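Local atomic coordinates of phosphohistidine phosphatase SixA (Escherichia coli, PDB entry 1UJC), a protein that removes the phosphoryl group from phosphohistidine in the HPt domain of ArcB, a sensor of the multistep His-Asp phosphorelay. Residues A[2-7]-A[43-48]; A[57-62]-A[104-109]; A[115-118]-A[124-127]. One frame throughout, in Å; residues are numbered along the deposited sequence.

Contacts 1 and 2 share the central sheet and the tungstate pocket of this histidine phosphatase superfamily member, their centres about 10 Å apart. Strands 2-7 and 102-107 run side by side, with probable hydrogen bonds from M6 N to V105 O (2.6 Å) and from V105 N to F4 O (2.7 Å). At the end of these strands R7 from contact 1 and H108 and L109 from contact 2 meet the anion. Contact 3 lies toward the surface, its centre about 16 Å from that of contact 1 and about 18 Å from that of contact 2. It touches contact 1 through I5, whose CD1 packs 3.7 Å from V116 CG2.

Contact 1 of 3, residues A[2-7]-A[43-48]; sequences QVFIMR and VEIERV. With WO4 (tungstate(VI)ion), chain C.
F4 meets V43 and I45 along one flank of its phenyl ring, from CD1 to CZ, and both approach that ring obliquely. CD1 of F4 lies 3.7 Å from CD1 of I45, whereas CZ of F4 is 3.8 Å from CG1 of V43. The F4 and V43 side chains come from opposite directions. I45 instead sends in the end of its chain: with chi1 and chi2 both near -60°, its CD1 methyl is folded down to the ring although its CB does not point at strand 2-7. No hydrogen bond joins the segments; the grip is apolar.

Further along strand 2-7, R7 stretches into the tungstate pocket at the strand's C-terminal end. Its chain is extended from CG to NE, which carries the guanidinium edge to the anion, where NE donates to O1 of the tungstate at 3.1 Å with an N-H...O angle of 159°. R55, H108 and L109 also bond the anion.

Parallel strands 2-7, 102-107 and 47-50 form the middle of the alpha/beta fold of the histidine phosphatase superfamily. Segment 43-48 leads into strand 47-50, beyond strand 102-107 from strand 2-7, and L104 between them touches both F4 and I45, while I5 packs on helix 111-119.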
loop_
_atom_site.group_PDB
_atom_site.type_symbol
_atom_site.label_atom_id
_atom_site.label_comp_id
_atom_site.label_asym_id
_atom_site.label_seq_id
_atom_site.Cartn_x
_atom_site.Cartn_y
_atom_site.Cartn_z
ATOM N N GLN A 2 -4.569 -1.709 -11.936
ATOM C CA GLN A 2 -5.109 -1.300 -10.648
ATOM C C GLN A 2 -4.004 -1.265 -9.604
ATOM O O GLN A 2 -3.300 -2.247 -9.400
ATOM C CB GLN A 2 -6.197 -2.270 -10.185
ATOM C CG GLN A 2 -7.496 -2.213 -10.977
ATOM C CD GLN A 2 -8.077 -0.813 -11.052
ATOM O OE1 GLN A 2 -7.744 -0.039 -11.948
ATOM N NE2 GLN A 2 -8.939 -0.475 -10.098
ATOM N N VAL A 3 -3.844 -0.123 -8.953
ATOM C CA VAL A 3 -2.827 0.005 -7.925
ATOM C C VAL A 3 -3.513 0.287 -6.603
ATOM O O VAL A 3 -4.319 1.207 -6.504
ATOM C CB VAL A 3 -1.846 1.153 -8.239
ATOM C CG1 VAL A 3 -0.784 1.236 -7.156
ATOM C CG2 VAL A 3 -1.203 0.924 -9.599
ATOM N N PHE A 4 -3.214 -0.523 -5.596
ATOM C CA PHE A 4 -3.799 -0.329 -4.280
ATOM C C PHE A 4 -2.703 0.090 -3.317
ATOM O O PHE A 4 -1.845 -0.710 -2.951
ATOM C CB PHE A 4 -4.468 -1.611 -3.786
ATOM C CG PHE A 4 -5.579 -2.090 -4.675
ATOM C CD1 PHE A 4 -5.333 -3.011 -5.684
ATOM C CD2 PHE A 4 -6.872 -1.603 -4.511
ATOM C CE1 PHE A 4 -6.359 -3.443 -6.518
ATOM C CE2 PHE A 4 -7.907 -2.030 -5.343
ATOM C CZ PHE A 4 -7.649 -2.951 -6.347
ATOM N N ILE A 5 -2.743 1.354 -2.915
ATOM C CA ILE A 5 -1.749 1.914 -2.013
ATOM C C ILE A 5 -2.241 1.837 -0.578
ATOM O O ILE A 5 -3.300 2.372 -0.241
ATOM C CB ILE A 5 -1.460 3.376 -2.389
ATOM C CG1 ILE A 5 -1.035 3.441 -3.863
ATOM C CG2 ILE A 5 -0.383 3.949 -1.480
ATOM C CD1 ILE A 5 -0.860 4.830 -4.410
ATOM N N MET A 6 -1.464 1.176 0.272
ATOM C CA MET A 6 -1.851 1.009 1.661
ATOM C C MET A 6 -0.823 1.491 2.676
ATOM O O MET A 6 0.379 1.295 2.511
ATOM C CB MET A 6 -2.178 -0.468 1.912
ATOM C CG MET A 6 -2.552 -0.825 3.339
ATOM S SD MET A 6 -3.020 -2.569 3.450
ATOM C CE MET A 6 -4.107 -2.552 4.912
ATOM N N ARG A 7 -1.311 2.142 3.724
ATOM C CA ARG A 7 -0.442 2.615 4.794
ATOM C C ARG A 7 -0.382 1.480 5.811
ATOM O O ARG A 7 -1.401 0.872 6.132
ATOM C CB ARG A 7 -1.026 3.864 5.461
ATOM C CG ARG A 7 -0.196 4.367 6.627
ATOM C CD ARG A 7 -0.847 5.569 7.284
ATOM N NE ARG A 7 -0.041 6.077 8.386
ATOM C CZ ARG A 7 -0.477 6.944 9.295
ATOM N NH1 ARG A 7 -1.721 7.403 9.236
ATOM N NH2 ARG A 7 0.329 7.345 10.268
ATOM N N VAL A 43 -11.219 -8.449 -5.270
ATOM C CA VAL A 43 -9.909 -7.920 -5.618
ATOM C C VAL A 43 -8.916 -9.070 -5.745
ATOM O O VAL A 43 -8.815 -9.919 -4.855
ATOM C CB VAL A 43 -9.406 -6.937 -4.539
ATOM C CG1 VAL A 43 -8.039 -6.404 -4.920
ATOM C CG2 VAL A 43 -10.396 -5.796 -4.372
ATOM N N GLU A 44 -8.199 -9.103 -6.862
ATOM C CA GLU A 44 -7.215 -10.143 -7.119
ATOM C C GLU A 44 -5.867 -9.453 -7.276
ATOM O O GLU A 44 -5.625 -8.782 -8.280
ATOM C CB GLU A 44 -7.560 -10.887 -8.409
ATOM C CG GLU A 44 -9.034 -11.230 -8.558
ATOM C CD GLU A 44 -9.348 -11.912 -9.881
ATOM O OE1 GLU A 44 -8.957 -11.372 -10.941
ATOM O OE2 GLU A 44 -9.993 -12.984 -9.865
ATOM N N ILE A 45 -4.997 -9.611 -6.284
ATOM C CA ILE A 45 -3.684 -8.973 -6.319
ATOM C C ILE A 45 -2.665 -9.839 -7.036
ATOM O O ILE A 45 -2.383 -10.956 -6.613
ATOM C CB ILE A 45 -3.171 -8.677 -4.896
ATOM C CG1 ILE A 45 -4.204 -7.839 -4.131
ATOM C CG2 ILE A 45 -1.843 -7.947 -4.961
ATOM C CD1 ILE A 45 -4.486 -6.490 -4.745
ATOM N N GLU A 46 -2.107 -9.306 -8.120
ATOM C CA GLU A 46 -1.122 -10.028 -8.920
ATOM C C GLU A 46 0.303 -9.826 -8.421
ATOM O O GLU A 46 1.122 -10.747 -8.464
ATOM C CB GLU A 46 -1.202 -9.587 -10.387
ATOM C CG GLU A 46 -0.318 -10.409 -11.333
ATOM C CD GLU A 46 -0.357 -9.917 -12.774
ATOM O OE1 GLU A 46 -1.461 -9.644 -13.286
ATOM O OE2 GLU A 46 0.720 -9.815 -13.398
ATOM N N ARG A 47 0.602 -8.619 -7.956
ATOM C CA ARG A 47 1.938 -8.306 -7.465
ATOM C C ARG A 47 1.889 -7.506 -6.168
ATOM O O ARG A 47 0.937 -6.761 -5.919
ATOM C CB ARG A 47 2.707 -7.516 -8.530
ATOM C CG ARG A 47 3.006 -8.312 -9.795
ATOM C CD ARG A 47 4.137 -9.305 -9.557
ATOM N NE ARG A 47 5.446 -8.659 -9.596
ATOM C CZ ARG A 47 6.043 -8.243 -10.711
ATOM N NH1 ARG A 47 5.446 -8.405 -11.887
ATOM N NH2 ARG A 47 7.242 -7.672 -10.653
ATOM N N VAL A 48 2.927 -7.658 -5.352
ATOM C CA VAL A 48 3.006 -6.954 -4.083
ATOM C C VAL A 48 4.356 -6.269 -3.886
ATOM O O VAL A 48 5.409 -6.888 -4.041
ATOM C CB VAL A 48 2.760 -7.920 -2.913
ATOM C CG1 VAL A 48 2.904 -7.192 -1.590
ATOM C CG2 VAL A 48 1.380 -8.534 -3.045
HETATM W W WO4 C . 4.109 5.616 9.668
HETATM O O1 WO4 C . 3.038 5.762 8.315
HETATM O O2 WO4 C . 5.440 4.584 9.258
HETATM O O3 WO4 C . 3.260 5.122 11.090
HETATM O O4 WO4 C . 4.778 7.175 10.008
#

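Contact 2 of 3, residues A[57-62]-A[104-109]; sequences EQTLEE and LVISHL. With WO4 (tungstate(VI)ion), chain C.
I106 of strand 102-107 touches T59 and L60 of helix 54-66, using two different branches to do so. Along the strand, L104 faces the same way as I106, while V105 between them packs against V3. The CG2 methyl of I106 lies 4.1 Å from CG2 of T59, whose hydroxyl is kept for R55 O and G9 N. The other arm of I106, extended through CG1 (chi2 178°), drives CD1 against the helix backbone, 3.5 Å from CA of L60 and 3.7 Å from CB of L60, the two side chains crossing at about a right angle.

S107 bonds L79 O through its hydroxyl. H108 then turns its ring edge to the tungstate: ND1 donates to O2 in the ring plane, 2.8 Å from ND1 to O2, with an N-H...O angle of 152°, while NE2 is bonded to S51 OG. The second bond probably steadies the ring's rotation, leaving ND1 turned to the anion. L109 adds its backbone N, 3.0 Å from O1 of the tungstate and nearly straight at 171°.

Helix 54-66 therefore packs on strand 102-107 through T59 and L60, while its Q58, T59 and E62 touch helix 25-40, and strands 2-7 and 47-50 flank strand 102-107 in the sheet.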
loop_
_atom_site.group_PDB
_atom_site.type_symbol
_atom_site.label_atom_id
_atom_site.label_comp_id
_atom_site.label_asym_id
_atom_site.label_seq_id
_atom_site.Cartn_x
_atom_site.Cartn_y
_atom_site.Cartn_z
ATOM N N GLU A 57 6.074 -4.859 6.401
ATOM C CA GLU A 57 6.104 -6.291 6.148
ATOM C C GLU A 57 5.079 -7.046 7.002
ATOM O O GLU A 57 4.437 -7.976 6.523
ATOM C CB GLU A 57 7.521 -6.829 6.404
ATOM C CG GLU A 57 8.591 -6.125 5.576
ATOM C CD GLU A 57 10.005 -6.594 5.890
ATOM O OE1 GLU A 57 10.292 -6.885 7.072
ATOM O OE2 GLU A 57 10.835 -6.648 4.957
ATOM N N GLN A 58 4.915 -6.639 8.257
ATOM C CA GLN A 58 3.964 -7.306 9.135
ATOM C C GLN A 58 2.536 -7.028 8.673
ATOM O O GLN A 58 1.668 -7.892 8.761
ATOM C CB GLN A 58 4.138 -6.837 10.576
ATOM C CG GLN A 58 3.634 -7.852 11.582
ATOM C CD GLN A 58 3.693 -7.350 13.006
ATOM O OE1 GLN A 58 4.498 -6.482 13.340
ATOM N NE2 GLN A 58 2.851 -7.913 13.861
ATOM N N THR A 59 2.294 -5.815 8.189
ATOM C CA THR A 59 0.972 -5.470 7.687
ATOM C C THR A 59 0.686 -6.415 6.520
ATOM O O THR A 59 -0.425 -6.930 6.376
ATOM C CB THR A 59 0.929 -4.016 7.193
ATOM O OG1 THR A 59 1.070 -3.128 8.309
ATOM C CG2 THR A 59 -0.384 -3.735 6.483
ATOM N N LEU A 60 1.712 -6.657 5.707
ATOM C CA LEU A 60 1.604 -7.548 4.553
ATOM C C LEU A 60 1.255 -8.965 5.019
ATOM O O LEU A 60 0.388 -9.616 4.441
ATOM C CB LEU A 60 2.933 -7.583 3.790
ATOM C CG LEU A 60 2.964 -7.995 2.310
ATOM C CD1 LEU A 60 4.331 -8.582 2.005
ATOM C CD2 LEU A 60 1.882 -9.008 1.985
ATOM N N GLU A 61 1.946 -9.441 6.053
ATOM C CA GLU A 61 1.698 -10.781 6.592
ATOM C C GLU A 61 0.224 -10.920 6.928
ATOM O O GLU A 61 -0.454 -11.838 6.468
ATOM C CB GLU A 61 2.479 -11.027 7.891
ATOM C CG GLU A 61 3.982 -10.912 7.826
ATOM C CD GLU A 61 4.625 -11.057 9.209
ATOM O OE1 GLU A 61 5.843 -10.810 9.319
ATOM O OE2 GLU A 61 3.909 -11.417 10.182
ATOM N N GLU A 62 -0.254 -9.992 7.750
ATOM C CA GLU A 62 -1.637 -9.977 8.206
ATOM C C GLU A 62 -2.629 -9.988 7.050
ATOM O O GLU A 62 -3.596 -10.756 7.052
ATOM C CB GLU A 62 -1.859 -8.753 9.101
ATOM C CG GLU A 62 -1.080 -8.820 10.413
ATOM C CD GLU A 62 -1.620 -9.880 11.361
ATOM O OE1 GLU A 62 -0.815 -10.586 12.010
ATOM O OE2 GLU A 62 -2.857 -9.998 11.463
ATOM N N LEU A 104 -0.484 -4.341 -5.070
ATOM C CA LEU A 104 -0.790 -3.836 -3.735
ATOM C C LEU A 104 0.517 -3.272 -3.188
ATOM O O LEU A 104 1.519 -3.985 -3.112
ATOM C CB LEU A 104 -1.295 -4.955 -2.820
ATOM C CG LEU A 104 -1.423 -4.604 -1.330
ATOM C CD1 LEU A 104 -2.306 -3.378 -1.143
ATOM C CD2 LEU A 104 -1.994 -5.790 -0.575
ATOM N N VAL A 105 0.502 -1.987 -2.838
ATOM C CA VAL A 105 1.684 -1.297 -2.313
ATOM C C VAL A 105 1.478 -0.946 -0.842
ATOM O O VAL A 105 0.555 -0.210 -0.499
ATOM C CB VAL A 105 1.953 0.019 -3.090
ATOM C CG1 VAL A 105 3.221 0.691 -2.565
ATOM C CG2 VAL A 105 2.072 -0.267 -4.578
ATOM N N ILE A 106 2.335 -1.474 0.026
ATOM C CA ILE A 106 2.232 -1.207 1.456
ATOM C C ILE A 106 3.401 -0.317 1.847
ATOM O O ILE A 106 4.561 -0.700 1.683
ATOM C CB ILE A 106 2.258 -2.519 2.266
ATOM C CG1 ILE A 106 1.036 -3.369 1.909
ATOM C CG2 ILE A 106 2.257 -2.216 3.749
ATOM C CD1 ILE A 106 0.983 -4.710 2.625
ATOM N N SER A 107 3.096 0.869 2.369
ATOM C CA SER A 107 4.141 1.820 2.719
ATOM C C SER A 107 3.865 2.665 3.961
ATOM O O SER A 107 3.221 2.211 4.906
ATOM C CB SER A 107 4.400 2.733 1.518
ATOM O OG SER A 107 5.562 3.520 1.693
ATOM N N HIS A 108 4.364 3.900 3.949
ATOM C CA HIS A 108 4.199 4.797 5.082
ATOM C C HIS A 108 3.918 6.231 4.667
ATOM O O HIS A 108 3.984 6.585 3.485
ATOM C CB HIS A 108 5.475 4.851 5.936
ATOM C CG HIS A 108 6.219 3.557 6.035
ATOM N ND1 HIS A 108 6.483 2.947 7.243
ATOM C CD2 HIS A 108 6.807 2.787 5.089
ATOM C CE1 HIS A 108 7.201 1.858 7.035
ATOM N NE2 HIS A 108 7.411 1.738 5.738
ATOM N N LEU A 109 3.593 7.047 5.667
ATOM C CA LEU A 109 3.392 8.472 5.455
ATOM C C LEU A 109 4.849 8.921 5.453
ATOM O O LEU A 109 5.682 8.316 6.125
ATOM C CB LEU A 109 2.697 9.130 6.647
ATOM C CG LEU A 109 1.272 8.779 7.073
ATOM C CD1 LEU A 109 0.967 9.512 8.374
ATOM C CD2 LEU A 109 0.289 9.168 5.993
HETATM W W WO4 C . 4.109 5.616 9.668
HETATM O O1 WO4 C . 3.038 5.762 8.315
HETATM O O2 WO4 C . 5.440 4.584 9.258
HETATM O O3 WO4 C . 3.260 5.122 11.090
HETATM O O4 WO4 C . 4.778 7.175 10.008
#

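Contact 3 of 3, residues A[115-118]-A[124-127]; sequences LVAE and TPPM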
loop_
_atom_site.group_PDB
_atom_site.type_symbol
_atom_site.label_atom_id
_atom_site.label_comp_id
_atom_site.label_asym_id
_atom_site.label_seq_id
_atom_site.Cartn_x
_atom_site.Cartn_y
_atom_site.Cartn_z
ATOM N N LEU A 115 2.628 9.722 -3.293
ATOM C CA LEU A 115 2.563 8.739 -4.366
ATOM C C LEU A 115 1.288 8.899 -5.182
ATOM O O LEU A 115 1.331 8.878 -6.413
ATOM C CB LEU A 115 2.641 7.318 -3.800
ATOM C CG LEU A 115 2.661 6.185 -4.828
ATOM C CD1 LEU A 115 3.802 6.388 -5.817
ATOM C CD2 LEU A 115 2.820 4.859 -4.111
ATOM N N VAL A 116 0.151 9.048 -4.501
ATOM C CA VAL A 116 -1.118 9.226 -5.197
ATOM C C VAL A 116 -1.087 10.478 -6.072
ATOM O O VAL A 116 -1.516 10.444 -7.223
ATOM C CB VAL A 116 -2.302 9.349 -4.208
ATOM C CG1 VAL A 116 -3.581 9.701 -4.965
ATOM C CG2 VAL A 116 -2.491 8.045 -3.457
ATOM N N ALA A 117 -0.584 11.580 -5.521
ATOM C CA ALA A 117 -0.507 12.840 -6.265
ATOM C C ALA A 117 0.422 12.687 -7.461
ATOM O O ALA A 117 0.083 13.079 -8.576
ATOM C CB ALA A 117 -0.012 13.961 -5.357
ATOM N N GLU A 118 1.597 12.113 -7.215
ATOM C CA GLU A 118 2.588 11.884 -8.262
ATOM C C GLU A 118 1.997 11.065 -9.409
ATOM O O GLU A 118 2.249 11.348 -10.576
ATOM C CB GLU A 118 3.798 11.156 -7.674
ATOM C CG GLU A 118 4.814 10.625 -8.680
ATOM C CD GLU A 118 5.567 11.720 -9.402
ATOM O OE1 GLU A 118 5.608 12.856 -8.888
ATOM O OE2 GLU A 118 6.138 11.437 -10.481
ATOM N N THR A 124 -4.199 16.361 -4.851
ATOM C CA THR A 124 -3.307 16.803 -3.786
ATOM C C THR A 124 -3.061 15.552 -2.940
ATOM O O THR A 124 -3.833 14.593 -2.995
ATOM C CB THR A 124 -3.957 17.889 -2.898
ATOM O OG1 THR A 124 -5.195 17.398 -2.374
ATOM C CG2 THR A 124 -4.218 19.151 -3.700
ATOM N N PRO A 125 -1.979 15.536 -2.149
ATOM C CA PRO A 125 -1.709 14.353 -1.323
ATOM C C PRO A 125 -2.883 14.068 -0.382
ATOM O O PRO A 125 -3.215 14.890 0.462
ATOM C CB PRO A 125 -0.444 14.748 -0.557
ATOM C CG PRO A 125 0.215 15.755 -1.464
ATOM C CD PRO A 125 -0.959 16.575 -1.937
ATOM N N PRO A 126 -3.546 12.909 -0.534
ATOM C CA PRO A 126 -4.667 12.648 0.380
ATOM C C PRO A 126 -4.199 12.197 1.766
ATOM O O PRO A 126 -3.043 11.808 1.945
ATOM C CB PRO A 126 -5.469 11.574 -0.354
ATOM C CG PRO A 126 -4.409 10.816 -1.109
ATOM C CD PRO A 126 -3.499 11.918 -1.624
ATOM N N MET A 127 -5.107 12.264 2.739
ATOM C CA MET A 127 -4.831 11.863 4.120
ATOM C C MET A 127 -5.044 10.349 4.301
ATOM O O MET A 127 -6.105 9.817 3.966
ATOM C CB MET A 127 -5.757 12.632 5.068
ATOM C CG MET A 127 -5.700 12.180 6.524
ATOM S SD MET A 127 -4.265 12.800 7.416
ATOM C CE MET A 127 -4.844 14.481 7.897
#
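V116 packs against P126 across this contact between helix 111-119 and the loop leading to strand 133-138. CB of V116 lies 3.8 Å from CD of P126, and the valine and proline side chains meet at a slant. V116 stands with CG1 anti to its backbone N (chi1 173°), which brings CG1 within 4.0 Å of CD of P126. CG2 of V116 also reaches CG of P126, at 4.1 Å, so both methyls border the CG and CD end of the ring.

One residue on, the short side chain of A117 allows the loop backbone to come close: the CA atoms of A117 and P125 are 5.3 Å apart. CB of A117 lies 4.1 Å from N of P125 and 4.3 Å from CG of the same ring, and it also approaches the carbonyl carbon of T124.

F146 of strand 144-150 touches both V116 and P126. With a glycine in place of P126, V116 would probably lose the ring carbons against its CB and methyls, leaving a gap beside F146 and a loop freer to flex.

With no hydrogen bond between the segments, the loop is held to the helix by van der Waals packing of aliphatic side chains and of the loop backbone, relying on shape and on the stiffness of two successive prolines.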